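Local structure of particle-associated glycoside hydrolase (Acinetobacter phage Fri1, 6C72) at residues C377-L382 and N401-K406; K409-N414 and N426-T431; I513-A518 and V530-N535; S526-E531 and Y554-S559. The protein is a phage tailspike that degrades the capsular polysaccharide of Acinetobacter baumannii during virus entry, probably as a glycoside hydrolase. All blocks are in the same frame, centred on the assembly; numbering follows the deposited sequence.

Interaction 1. Residues C377-L382 and N401-K406. With ZN (zinc ion), chain K.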
loop_
_atom_site.group_PDB
_atom_site.type_symbol
_atom_site.label_atom_id
_atom_site.label_comp_id
_atom_site.label_asym_id
_atom_site.label_seq_id
_atom_site.Cartn_x
_atom_site.Cartn_y
_atom_site.Cartn_z
ATOM N N CYS A 377 -2.584 0.836 14.115
ATOM C CA CYS A 377 -1.931 1.744 15.040
ATOM C C CYS A 377 -2.339 1.459 16.489
ATOM O O CYS A 377 -3.378 0.855 16.766
ATOM C CB CYS A 377 -2.267 3.191 14.682
ATOM S SG CYS A 377 -1.625 3.690 13.086
ATOM N N GLU A 378 -1.510 1.930 17.418
ATOM C CA GLU A 378 -1.771 1.811 18.844
ATOM C C GLU A 378 -1.922 3.193 19.464
ATOM O O GLU A 378 -1.195 4.124 19.110
ATOM C CB GLU A 378 -0.655 1.057 19.558
ATOM C CG GLU A 378 -0.422 -0.359 19.078
ATOM C CD GLU A 378 0.673 -1.050 19.877
ATOM O OE1 GLU A 378 0.665 -0.922 21.120
ATOM O OE2 GLU A 378 1.554 -1.693 19.261
ATOM N N PHE A 379 -2.870 3.328 20.388
ATOM C CA PHE A 379 -3.149 4.603 21.042
ATOM C C PHE A 379 -3.147 4.407 22.555
ATOM O O PHE A 379 -3.903 3.575 23.070
ATOM C CB PHE A 379 -4.490 5.165 20.564
ATOM C CG PHE A 379 -4.499 5.551 19.112
ATOM C CD1 PHE A 379 -4.135 6.836 18.719
ATOM C CD2 PHE A 379 -4.862 4.635 18.139
ATOM C CE1 PHE A 379 -4.130 7.210 17.367
ATOM C CE2 PHE A 379 -4.870 4.997 16.793
ATOM C CZ PHE A 379 -4.492 6.292 16.409
ATOM N N ASP A 380 -2.280 5.148 23.262
ATOM C CA ASP A 380 -2.290 5.135 24.724
ATOM C C ASP A 380 -3.448 5.935 25.305
ATOM O O ASP A 380 -3.842 5.695 26.452
ATOM C CB ASP A 380 -0.976 5.689 25.289
ATOM C CG ASP A 380 0.136 4.670 25.292
ATOM O OD1 ASP A 380 -0.091 3.533 24.839
ATOM O OD2 ASP A 380 1.258 5.017 25.722
ATOM N N THR A 381 -3.972 6.899 24.556
ATOM C CA THR A 381 -5.037 7.765 25.039
ATOM C C THR A 381 -6.020 7.983 23.892
ATOM O O THR A 381 -6.107 7.126 23.006
ATOM C CB THR A 381 -4.438 9.079 25.584
ATOM O OG1 THR A 381 -5.458 9.904 26.155
ATOM C CG2 THR A 381 -3.678 9.852 24.500
ATOM N N LEU A 382 -6.739 9.108 23.886
ATOM C CA LEU A 382 -7.664 9.437 22.800
ATOM C C LEU A 382 -7.000 9.252 21.446
ATOM O O LEU A 382 -5.853 9.665 21.235
ATOM C CB LEU A 382 -8.125 10.892 22.905
ATOM C CG LEU A 382 -8.772 11.421 24.178
ATOM C CD1 LEU A 382 -8.937 12.919 24.035
ATOM C CD2 LEU A 382 -10.112 10.743 24.457
ATOM N N ASN A 401 -6.998 -0.883 14.635
ATOM C CA ASN A 401 -6.250 -0.139 15.630
ATOM C C ASN A 401 -6.663 -0.598 17.018
ATOM O O ASN A 401 -7.729 -1.195 17.210
ATOM C CB ASN A 401 -6.490 1.368 15.483
ATOM C CG ASN A 401 -6.224 1.856 14.076
ATOM O OD1 ASN A 401 -5.079 1.813 13.622
ATOM N ND2 ASN A 401 -7.289 2.306 13.358
ATOM N N THR A 402 -5.818 -0.291 17.993
ATOM C CA THR A 402 -6.108 -0.581 19.388
ATOM C C THR A 402 -6.088 0.727 20.166
ATOM O O THR A 402 -5.152 1.521 20.039
ATOM C CB THR A 402 -5.097 -1.591 19.958
ATOM O OG1 THR A 402 -5.252 -2.848 19.288
ATOM C CG2 THR A 402 -5.277 -1.803 21.480
ATOM N N LEU A 403 -7.134 0.978 20.920
ATOM C CA LEU A 403 -7.142 2.066 21.888
ATOM C C LEU A 403 -6.899 1.431 23.257
ATOM O O LEU A 403 -7.775 0.770 23.814
ATOM C CB LEU A 403 -8.443 2.860 21.819
ATOM C CG LEU A 403 -8.458 3.952 20.733
ATOM C CD1 LEU A 403 -8.527 3.377 19.308
ATOM C CD2 LEU A 403 -9.588 4.952 20.950
ATOM N N TRP A 404 -5.679 1.597 23.779
ATOM C CA TRP A 404 -5.327 0.943 25.034
ATOM C C TRP A 404 -6.025 1.584 26.224
ATOM O O TRP A 404 -6.235 0.914 27.241
ATOM C CB TRP A 404 -3.810 0.958 25.243
ATOM C CG TRP A 404 -3.026 0.080 24.295
ATOM C CD1 TRP A 404 -2.087 0.481 23.375
ATOM C CD2 TRP A 404 -3.101 -1.351 24.191
ATOM N NE1 TRP A 404 -1.582 -0.609 22.705
ATOM C CE2 TRP A 404 -2.186 -1.744 23.185
ATOM C CE3 TRP A 404 -3.858 -2.331 24.838
ATOM C CZ2 TRP A 404 -2.014 -3.075 22.817
ATOM C CZ3 TRP A 404 -3.684 -3.642 24.475
ATOM C CH2 TRP A 404 -2.770 -4.008 23.472
ATOM N N GLY A 405 -6.375 2.869 26.128
ATOM C CA GLY A 405 -7.018 3.553 27.239
ATOM C C GLY A 405 -6.165 3.648 28.483
ATOM O O GLY A 405 -6.694 3.601 29.595
ATOM N N LYS A 406 -4.850 3.784 28.327
ATOM C CA LYS A 406 -3.979 3.905 29.488
ATOM C C LYS A 406 -4.201 5.233 30.199
ATOM O O LYS A 406 -4.172 5.293 31.434
ATOM C CB LYS A 406 -2.517 3.753 29.060
ATOM C CG LYS A 406 -2.217 2.395 28.412
ATOM C CD LYS A 406 -0.786 2.281 27.890
ATOM C CE LYS A 406 -0.606 1.005 27.058
ATOM N NZ LYS A 406 0.665 0.996 26.253
HETATM ZN ZN ZN K . 2.116 -1.314 22.611
HETATM O O HOH W 1 -6.800 4.530 23.949
#

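Interaction 2. Residues K409-N414 and N426-T431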
loop_
_atom_site.group_PDB
_atom_site.type_symbol
_atom_site.label_atom_id
_atom_site.label_comp_id
_atom_site.label_asym_id
_atom_site.label_seq_id
_atom_site.Cartn_x
_atom_site.Cartn_y
_atom_site.Cartn_z
ATOM N N LYS A 409 -9.991 7.592 28.557
ATOM C CA LYS A 409 -10.762 6.435 28.127
ATOM C C LYS A 409 -11.651 6.688 26.911
ATOM O O LYS A 409 -12.295 5.750 26.433
ATOM C CB LYS A 409 -11.634 5.942 29.283
ATOM C CG LYS A 409 -10.871 5.620 30.558
ATOM C CD LYS A 409 -10.080 4.342 30.397
ATOM C CE LYS A 409 -9.448 3.900 31.706
ATOM N NZ LYS A 409 -8.776 2.581 31.531
ATOM N N GLY A 410 -11.731 7.915 26.417
ATOM C CA GLY A 410 -12.620 8.220 25.314
ATOM C C GLY A 410 -12.053 7.834 23.962
ATOM O O GLY A 410 -10.872 7.530 23.796
ATOM N N PHE A 411 -12.932 7.828 22.959
ATOM C CA PHE A 411 -12.446 7.616 21.599
ATOM C C PHE A 411 -11.856 8.898 21.027
ATOM O O PHE A 411 -10.832 8.863 20.334
ATOM C CB PHE A 411 -13.567 7.093 20.706
ATOM C CG PHE A 411 -13.210 7.038 19.246
ATOM C CD1 PHE A 411 -12.538 5.950 18.727
ATOM C CD2 PHE A 411 -13.568 8.069 18.390
ATOM C CE1 PHE A 411 -12.213 5.886 17.392
ATOM C CE2 PHE A 411 -13.247 8.021 17.050
ATOM C CZ PHE A 411 -12.565 6.932 16.545
ATOM N N SER A 412 -12.482 10.032 21.310
ATOM C CA SER A 412 -12.068 11.296 20.726
ATOM C C SER A 412 -12.566 12.416 21.617
ATOM O O SER A 412 -13.408 12.216 22.492
ATOM C CB SER A 412 -12.597 11.450 19.295
ATOM O OG SER A 412 -14.013 11.417 19.267
ATOM N N TYR A 413 -12.021 13.597 21.389
ATOM C CA TYR A 413 -12.466 14.812 22.044
ATOM C C TYR A 413 -12.903 15.789 20.964
ATOM O O TYR A 413 -12.162 16.019 20.004
ATOM C CB TYR A 413 -11.342 15.413 22.904
ATOM C CG TYR A 413 -11.560 16.868 23.241
ATOM C CD1 TYR A 413 -12.511 17.255 24.186
ATOM C CD2 TYR A 413 -10.832 17.859 22.594
ATOM C CE1 TYR A 413 -12.723 18.590 24.475
ATOM C CE2 TYR A 413 -11.033 19.196 22.874
ATOM C CZ TYR A 413 -11.974 19.559 23.814
ATOM O OH TYR A 413 -12.167 20.895 24.087
ATOM N N ASN A 414 -14.123 16.319 21.092
ATOM C CA ASN A 414 -14.568 17.444 20.265
ATOM C C ASN A 414 -14.462 17.133 18.772
ATOM O O ASN A 414 -14.173 18.014 17.962
ATOM C CB ASN A 414 -13.766 18.705 20.614
ATOM C CG ASN A 414 -14.420 19.984 20.129
ATOM O OD1 ASN A 414 -15.646 20.100 20.086
ATOM N ND2 ASN A 414 -13.593 20.963 19.758
ATOM N N ASN A 426 -11.229 -2.820 15.020
ATOM C CA ASN A 426 -10.456 -2.207 16.089
ATOM C C ASN A 426 -10.622 -2.963 17.410
ATOM O O ASN A 426 -11.610 -3.662 17.633
ATOM C CB ASN A 426 -10.863 -0.746 16.261
ATOM C CG ASN A 426 -10.630 0.071 14.994
ATOM O OD1 ASN A 426 -9.501 0.479 14.706
ATOM N ND2 ASN A 426 -11.682 0.277 14.214
ATOM N N ARG A 427 -9.628 -2.810 18.291
ATOM C CA ARG A 427 -9.701 -3.309 19.658
ATOM C C ARG A 427 -9.863 -2.129 20.603
ATOM O O ARG A 427 -8.955 -1.306 20.745
ATOM C CB ARG A 427 -8.469 -4.126 20.022
ATOM C CG ARG A 427 -8.391 -5.409 19.268
ATOM C CD ARG A 427 -7.870 -6.487 20.175
ATOM N NE ARG A 427 -6.602 -6.084 20.753
ATOM C CZ ARG A 427 -5.721 -6.941 21.239
ATOM N NH1 ARG A 427 -5.989 -8.242 21.214
ATOM N NH2 ARG A 427 -4.574 -6.500 21.738
ATOM N N PHE A 428 -11.005 -2.071 21.268
ATOM C CA PHE A 428 -11.347 -0.971 22.161
ATOM C C PHE A 428 -11.207 -1.455 23.603
ATOM O O PHE A 428 -12.090 -2.143 24.127
ATOM C CB PHE A 428 -12.756 -0.457 21.869
ATOM C CG PHE A 428 -12.897 0.237 20.531
ATOM C CD1 PHE A 428 -12.189 1.398 20.256
ATOM C CD2 PHE A 428 -13.763 -0.252 19.563
ATOM C CE1 PHE A 428 -12.332 2.046 19.024
ATOM C CE2 PHE A 428 -13.912 0.387 18.340
ATOM C CZ PHE A 428 -13.201 1.534 18.069
ATOM N N GLN A 429 -10.091 -1.112 24.242
ATOM C CA GLN A 429 -9.885 -1.460 25.643
ATOM C C GLN A 429 -10.396 -0.315 26.497
ATOM O O GLN A 429 -9.784 0.760 26.528
ATOM C CB GLN A 429 -8.423 -1.754 25.966
ATOM C CG GLN A 429 -8.260 -2.264 27.392
ATOM C CD GLN A 429 -6.865 -2.764 27.698
ATOM O OE1 GLN A 429 -6.648 -3.962 27.884
ATOM N NE2 GLN A 429 -5.910 -1.842 27.764
ATOM N N ASP A 430 -11.521 -0.549 27.179
ATOM C CA ASP A 430 -12.183 0.400 28.067
ATOM C C ASP A 430 -12.659 1.653 27.340
ATOM O O ASP A 430 -13.022 2.634 27.995
ATOM C CB ASP A 430 -11.291 0.827 29.250
ATOM C CG ASP A 430 -10.953 -0.314 30.206
ATOM O OD1 ASP A 430 -11.775 -1.232 30.392
ATOM O OD2 ASP A 430 -9.868 -0.259 30.827
ATOM N N THR A 431 -12.668 1.651 26.007
ATOM C CA THR A 431 -13.044 2.841 25.248
ATOM C C THR A 431 -14.512 3.178 25.462
ATOM O O THR A 431 -15.388 2.345 25.210
ATOM C CB THR A 431 -12.783 2.631 23.759
ATOM O OG1 THR A 431 -11.483 2.064 23.573
ATOM C CG2 THR A 431 -12.877 3.962 23.013
#

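Interaction 3. Residues I513-A518 and V530-N535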
loop_
_atom_site.group_PDB
_atom_site.type_symbol
_atom_site.label_atom_id
_atom_site.label_comp_id
_atom_site.label_asym_id
_atom_site.label_seq_id
_atom_site.Cartn_x
_atom_site.Cartn_y
_atom_site.Cartn_z
ATOM N N ILE A 513 -56.090 0.295 -4.602
ATOM C CA ILE A 513 -55.706 1.699 -4.438
ATOM C C ILE A 513 -56.267 2.188 -3.110
ATOM O O ILE A 513 -57.473 2.096 -2.876
ATOM C CB ILE A 513 -56.230 2.582 -5.585
ATOM C CG1 ILE A 513 -55.616 2.193 -6.928
ATOM C CG2 ILE A 513 -55.949 4.057 -5.275
ATOM C CD1 ILE A 513 -56.451 1.288 -7.756
ATOM N N THR A 514 -55.408 2.714 -2.243
ATOM C CA THR A 514 -55.829 3.263 -0.957
ATOM C C THR A 514 -55.696 4.773 -0.989
ATOM O O THR A 514 -54.627 5.295 -1.305
ATOM C CB THR A 514 -55.007 2.687 0.194
ATOM O OG1 THR A 514 -55.119 1.263 0.171
ATOM C CG2 THR A 514 -55.530 3.203 1.525
ATOM N N ILE A 515 -56.779 5.469 -0.676
ATOM C CA ILE A 515 -56.836 6.922 -0.724
ATOM C C ILE A 515 -57.138 7.399 0.681
ATOM O O ILE A 515 -58.115 6.951 1.288
ATOM C CB ILE A 515 -57.922 7.409 -1.703
ATOM C CG1 ILE A 515 -57.807 6.691 -3.045
ATOM C CG2 ILE A 515 -57.802 8.908 -1.933
ATOM C CD1 ILE A 515 -59.052 6.816 -3.891
ATOM N N THR A 516 -56.307 8.294 1.205
ATOM C CA THR A 516 -56.546 8.798 2.549
ATOM C C THR A 516 -56.063 10.241 2.641
ATOM O O THR A 516 -55.275 10.705 1.814
ATOM C CB THR A 516 -55.884 7.894 3.603
ATOM O OG1 THR A 516 -56.290 8.298 4.917
ATOM C CG2 THR A 516 -54.392 7.954 3.501
ATOM N N GLY A 517 -56.585 10.971 3.624
ATOM C CA GLY A 517 -56.167 12.351 3.810
ATOM C C GLY A 517 -54.859 12.473 4.581
ATOM O O GLY A 517 -54.498 11.625 5.402
ATOM N N ALA A 518 -54.129 13.549 4.299
ATOM C CA ALA A 518 -52.919 13.902 5.040
ATOM C C ALA A 518 -52.813 15.424 5.035
ATOM O O ALA A 518 -51.813 16.012 4.641
ATOM C CB ALA A 518 -51.680 13.242 4.437
ATOM N N VAL A 530 -60.419 5.263 1.679
ATOM C CA VAL A 530 -61.196 4.625 0.628
ATOM C C VAL A 530 -60.311 3.599 -0.054
ATOM O O VAL A 530 -59.159 3.899 -0.392
ATOM C CB VAL A 530 -61.716 5.667 -0.380
ATOM C CG1 VAL A 530 -62.357 4.997 -1.585
ATOM C CG2 VAL A 530 -62.682 6.609 0.307
ATOM N N GLU A 531 -60.827 2.388 -0.228
ATOM C CA GLU A 531 -60.127 1.341 -0.955
ATOM C C GLU A 531 -60.849 1.082 -2.271
ATOM O O GLU A 531 -62.060 0.842 -2.288
ATOM C CB GLU A 531 -60.022 0.067 -0.114
ATOM C CG GLU A 531 -59.101 0.221 1.094
ATOM C CD GLU A 531 -59.103 -0.987 2.025
ATOM O OE1 GLU A 531 -60.095 -1.754 2.037
ATOM O OE2 GLU A 531 -58.092 -1.191 2.734
ATOM N N LEU A 532 -60.110 1.168 -3.371
ATOM C CA LEU A 532 -60.618 0.844 -4.694
ATOM C C LEU A 532 -59.876 -0.379 -5.213
ATOM O O LEU A 532 -58.658 -0.501 -5.030
ATOM C CB LEU A 532 -60.441 2.025 -5.664
ATOM C CG LEU A 532 -61.032 3.389 -5.281
ATOM C CD1 LEU A 532 -60.867 4.373 -6.406
ATOM C CD2 LEU A 532 -62.510 3.287 -4.887
ATOM N N PHE A 533 -60.607 -1.266 -5.891
ATOM C CA PHE A 533 -60.095 -2.561 -6.329
ATOM C C PHE A 533 -60.339 -2.733 -7.821
ATOM O O PHE A 533 -61.358 -2.275 -8.346
ATOM C CB PHE A 533 -60.771 -3.710 -5.562
ATOM C CG PHE A 533 -60.642 -3.597 -4.071
ATOM C CD1 PHE A 533 -61.477 -2.761 -3.347
ATOM C CD2 PHE A 533 -59.671 -4.321 -3.393
ATOM C CE1 PHE A 533 -61.344 -2.658 -1.975
ATOM C CE2 PHE A 533 -59.536 -4.228 -2.018
ATOM C CZ PHE A 533 -60.366 -3.401 -1.306
ATOM N N VAL A 534 -59.379 -3.338 -8.511
ATOM C CA VAL A 534 -59.480 -3.596 -9.944
ATOM C C VAL A 534 -58.879 -4.963 -10.240
ATOM O O VAL A 534 -57.832 -5.320 -9.691
ATOM C CB VAL A 534 -58.743 -2.526 -10.776
ATOM C CG1 VAL A 534 -59.118 -2.646 -12.237
ATOM C CG2 VAL A 534 -59.052 -1.156 -10.274
ATOM N N ASN A 535 -59.506 -5.711 -11.140
ATOM C CA ASN A 535 -58.879 -6.899 -11.704
ATOM C C ASN A 535 -59.118 -6.894 -13.206
ATOM O O ASN A 535 -60.230 -6.605 -13.663
ATOM C CB ASN A 535 -59.420 -8.184 -11.068
ATOM C CG ASN A 535 -58.468 -9.369 -11.226
ATOM O OD1 ASN A 535 -58.873 -10.529 -11.113
ATOM N ND2 ASN A 535 -57.200 -9.077 -11.484
HETATM O O HOH W 2 -55.491 0.014 2.693
#

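Interaction 4. Residues S526-E531 and Y554-S559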
loop_
_atom_site.group_PDB
_atom_site.type_symbol
_atom_site.label_atom_id
_atom_site.label_comp_id
_atom_site.label_asym_id
_atom_site.label_seq_id
_atom_site.Cartn_x
_atom_site.Cartn_y
_atom_site.Cartn_z
ATOM N N SER A 526 -58.925 17.215 4.850
ATOM C CA SER A 526 -59.547 16.045 4.262
ATOM C C SER A 526 -59.661 14.910 5.271
ATOM O O SER A 526 -58.817 14.753 6.155
ATOM C CB SER A 526 -58.751 15.609 3.039
ATOM O OG SER A 526 -57.389 15.575 3.335
ATOM N N LYS A 527 -60.742 14.147 5.162
ATOM C CA LYS A 527 -60.947 12.957 5.983
ATOM C C LYS A 527 -61.497 11.869 5.081
ATOM O O LYS A 527 -62.653 11.939 4.648
ATOM C CB LYS A 527 -61.897 13.208 7.155
ATOM C CG LYS A 527 -61.284 13.922 8.344
ATOM C CD LYS A 527 -61.655 15.369 8.310
ATOM C CE LYS A 527 -61.063 16.153 9.474
ATOM N NZ LYS A 527 -61.435 17.585 9.207
ATOM N N ALA A 528 -60.687 10.848 4.831
ATOM C CA ALA A 528 -61.095 9.775 3.945
ATOM C C ALA A 528 -60.160 8.600 4.146
ATOM O O ALA A 528 -58.980 8.774 4.457
ATOM C CB ALA A 528 -61.075 10.212 2.472
ATOM N N TYR A 529 -60.723 7.405 4.015
ATOM C CA TYR A 529 -59.947 6.176 3.865
ATOM C C TYR A 529 -60.785 5.283 2.952
ATOM O O TYR A 529 -61.779 4.683 3.390
ATOM C CB TYR A 529 -59.638 5.511 5.198
ATOM C CG TYR A 529 -58.549 4.469 5.084
ATOM C CD1 TYR A 529 -58.771 3.280 4.391
ATOM C CD2 TYR A 529 -57.315 4.642 5.713
ATOM C CE1 TYR A 529 -57.781 2.312 4.277
ATOM C CE2 TYR A 529 -56.316 3.672 5.624
ATOM C CZ TYR A 529 -56.556 2.506 4.902
ATOM O OH TYR A 529 -55.578 1.535 4.798
ATOM N N VAL A 530 -60.419 5.263 1.679
ATOM C CA VAL A 530 -61.196 4.625 0.628
ATOM C C VAL A 530 -60.311 3.599 -0.054
ATOM O O VAL A 530 -59.159 3.899 -0.392
ATOM C CB VAL A 530 -61.716 5.667 -0.380
ATOM C CG1 VAL A 530 -62.357 4.997 -1.585
ATOM C CG2 VAL A 530 -62.682 6.609 0.307
ATOM N N GLU A 531 -60.827 2.388 -0.228
ATOM C CA GLU A 531 -60.127 1.341 -0.955
ATOM C C GLU A 531 -60.849 1.082 -2.271
ATOM O O GLU A 531 -62.060 0.842 -2.288
ATOM C CB GLU A 531 -60.022 0.067 -0.114
ATOM C CG GLU A 531 -59.101 0.221 1.094
ATOM C CD GLU A 531 -59.103 -0.987 2.025
ATOM O OE1 GLU A 531 -60.095 -1.754 2.037
ATOM O OE2 GLU A 531 -58.092 -1.191 2.734
ATOM N N TYR A 554 -65.677 16.550 3.539
ATOM C CA TYR A 554 -64.220 16.622 3.420
ATOM C C TYR A 554 -63.606 15.391 2.760
ATOM O O TYR A 554 -62.373 15.241 2.778
ATOM C CB TYR A 554 -63.593 16.819 4.802
ATOM C CG TYR A 554 -64.086 18.053 5.513
ATOM C CD1 TYR A 554 -64.136 19.287 4.860
ATOM C CD2 TYR A 554 -64.524 17.983 6.835
ATOM C CE1 TYR A 554 -64.589 20.424 5.508
ATOM C CE2 TYR A 554 -64.980 19.105 7.494
ATOM C CZ TYR A 554 -65.010 20.329 6.825
ATOM O OH TYR A 554 -65.468 21.450 7.487
ATOM N N GLY A 555 -64.421 14.521 2.170
ATOM C CA GLY A 555 -63.948 13.291 1.573
ATOM C C GLY A 555 -63.499 13.450 0.133
ATOM O O GLY A 555 -63.166 14.544 -0.334
ATOM N N VAL A 556 -63.517 12.330 -0.584
ATOM C CA VAL A 556 -62.959 12.234 -1.925
ATOM C C VAL A 556 -64.005 11.619 -2.842
ATOM O O VAL A 556 -64.858 10.842 -2.402
ATOM C CB VAL A 556 -61.653 11.390 -1.945
ATOM C CG1 VAL A 556 -61.943 9.935 -1.625
ATOM C CG2 VAL A 556 -60.925 11.521 -3.281
ATOM N N LYS A 557 -63.956 12.001 -4.111
ATOM C CA LYS A 557 -64.792 11.432 -5.159
ATOM C C LYS A 557 -63.897 10.717 -6.159
ATOM O O LYS A 557 -62.778 11.161 -6.429
ATOM C CB LYS A 557 -65.630 12.518 -5.851
ATOM C CG LYS A 557 -66.682 13.127 -4.944
ATOM C CD LYS A 557 -66.954 14.612 -5.231
ATOM C CE LYS A 557 -67.712 14.873 -6.530
ATOM N NZ LYS A 557 -68.320 16.271 -6.563
ATOM N N TYR A 558 -64.368 9.588 -6.672
ATOM C CA TYR A 558 -63.576 8.786 -7.588
ATOM C C TYR A 558 -64.452 8.331 -8.740
ATOM O O TYR A 558 -65.663 8.183 -8.595
ATOM C CB TYR A 558 -62.950 7.580 -6.877
ATOM C CG TYR A 558 -63.940 6.802 -6.058
ATOM C CD1 TYR A 558 -64.679 5.774 -6.625
ATOM C CD2 TYR A 558 -64.146 7.102 -4.717
ATOM C CE1 TYR A 558 -65.585 5.065 -5.888
ATOM C CE2 TYR A 558 -65.054 6.391 -3.971
ATOM C CZ TYR A 558 -65.773 5.384 -4.570
ATOM O OH TYR A 558 -66.685 4.676 -3.844
ATOM N N SER A 559 -63.822 8.110 -9.888
ATOM C CA SER A 559 -64.530 7.699 -11.089
ATOM C C SER A 559 -63.572 6.930 -11.980
ATOM O O SER A 559 -62.417 7.325 -12.151
ATOM C CB SER A 559 -65.099 8.895 -11.847
ATOM O OG SER A 559 -65.557 8.511 -13.130
#

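Interaction 1. Residues C377-L382 and N401-K406
Glu378 and Trp404 each carry CG anti to their own carbonyl carbon (chi1 -60° and -69°), and the extended chi2 of Glu378 (-178°) sends CD to the edge of the indole. There Trp404 NE1 donates to Glu378 OE1 over 2.8 Å, close to the ring plane and on the anti side of a carboxylate steeply turned against the ring. Glu378 OE1 also binds a zinc ion at 2.1 Å, so a metal and an N-H grip one oxygen. Thr402 CG2 lies over the centre of one indole face. The two backbones pair in parallel as successive rungs of a beta-helix, the tailspike fold, with Phe379 N held by Thr402 O at 2.9 Å and Trp404 N by Phe379 O at 2.8 Å. Phe379 CD2 meets Leu403 CD1 at 4.0 Å, and the phenyl stacks on Phe355. Asn401 OD1 takes Cys377 N on a lone pair at 2.7 Å while its ND2 reaches Val374 O, an asparagine-ladder bond pattern. At the far end Lys406 NZ reaches Asp380 OD1 from above the carboxylate plane, a 3.0 Å salt bridge; Asp380 OD2 is held by Gly357 N. Pro342 of the second subunit packs on Glu378 and Trp404.

Interaction 2. Residues K409-N414 and N426-T431
Phe411 and Phe428 bring their rings together at an oblique crossing, Phe411 CD1 lying 3.9 Å from Phe428 CE1, and this is the dense, buried half of the contact. Phe411 holds CG anti to the backbone N (chi1 172°), and the CD1 side of its ring meets Phe428. Beside the rings, Thr431 CG2 lies 3.9 Å from Phe411 CB. The backbones come close as well: Thr431 CA approaches Lys409 O at 3.2 Å in a CA-H...O contact. Leu403 packs against Phe411, Phe428 and Thr431 alike, and Phe433 stacks on the Phe411 ring. The other half is polar and lies nearer solvent. Here the exposed Lys409 bends at chi2 (-73°) and runs alongside Asp430, its CD 3.9 Å from Asp430 CB. Its ammonium closes a salt bridge with Asp430 OD2, NZ to OD2 3.1 Å, meeting that oxygen on the anti side and tilted out of the carboxylate plane. Each charge has a further partner: Lys409 NZ bonds Gly405 O, and Asp430 OD1 accepts from Thr452 N. No backbone hydrogen bond joins the two segments. An apolar cluster beside a salt-bridged turn, where the loop at 409-411 packs on the end of strand 422-429, belongs here to a coil of the parallel beta-helix.

Interaction 3. Residues I513-A518 and V530-N535
Ile515 and Leu532 make the main interlock: the CD1 tip of Ile515 settles diagonally across the strand pair against the end of Leu532, 3.9 Å from its CD1 and also near its CG. Ile515 reaches it because its side chain is extended beyond CG1 (chi2 163°). Directly opposed neighbours stand further apart, Ile515 CB lying 4.4 Å from Val530 CB. The next bump along is Ile513 CD1, turned by an unusual chi2 of 97° to fit into the hollow between Leu532 O, 3.9 Å away, and Val534 CG2, 4.4 Å away. Four backbone bonds hold this antiparallel ladder, two around each of the pairs Ile513-Leu532 and Ile515-Val530; the shortest, Ile513 N to Leu532 O, spans 2.7 Å. On the reverse face, Thr514 and Glu531 form the non-hydrogen-bonded pair, and a water joins their polar ends, 2.8 Å from Thr514 OG1 and 2.9 Å from Glu531 OE2, donating to the carboxylate. Asn546 binds Glu531 OE1, and Lys512 forms a salt bridge with OE2. This beta hairpin lies within an antiparallel sheet, between strands 576-585 and 541-550. Strand 556-561 packs over the Val530 and Leu532 side, whereas Phe584 of the second subunit meets Thr514.

Interaction 4. Residues S526-E531 and Y554-S559
Tyr558 and Tyr554 supply the flat groups that touch across this contact, and each is approached obliquely. Val530 CG1 comes to within 3.9 Å of Tyr558 CE2, the valine crossing the phenol at a slant, and the Tyr558 hydroxyl is hydrogen-bonded to Glu547. At the other end Lys527 runs side by side with Tyr554, pointing the same way, its NZ 3.9 Å from Tyr554 CD2. That ammonium has its charged partner elsewhere, a salt bridge with Asp537 of the second subunit. Tyr529, whose CB points away from the 554-559 segment, has Glu531 OE2 at its ring edge, in plane, and meets Phe533 of the second subunit edge-to-face. Between Tyr554 and Tyr558 along the chain, Val556 points CG1 between its backbone N and carbonyl carbon (chi1 67°), which brings that methyl 3.9 Å from Val530 CG2 and 4.2 Å from Ala528 CB. The one hydrogen bond across the segments is Lys527 N to Tyr554 O, 3.1 Å, with the donor well above the carbonyl plane. Ser526 CA adds a CA-H...O contact to the same oxygen, and Ser526 N makes a weak bond to Asp519, a ligand of a zinc site. Strand 528-536 of the larger antiparallel sheet faces strand 556-561, an outer strand, within this chain, of the smaller one, their segment axes 9.0 Å apart and 19° from parallel, with Phe577 of strand 576-585 packing against Ala528 and Val556.

Along the chain, interaction 1 comes first, closing one coil of the beta-helix through the 18 residues between its segments. Interaction 2 opens just after it and closes a shorter loop of 11 residues onto the next coil. These two follow in series yet touch: Asn401 O probably bonds Arg427 N, and Trp404 O probably bonds Gln429 NE2, tying consecutive rungs. The chain then reaches the C-terminal domain, with interaction 3 more than 50 Å from both, centre to centre. There interaction 3 closes a hairpin, and interaction 4 starts before that hairpin contact ends, so their spans overlap and share Val530 and Glu531. Interaction 3 binds strands within one sheet; interaction 4 joins that sheet to its neighbour.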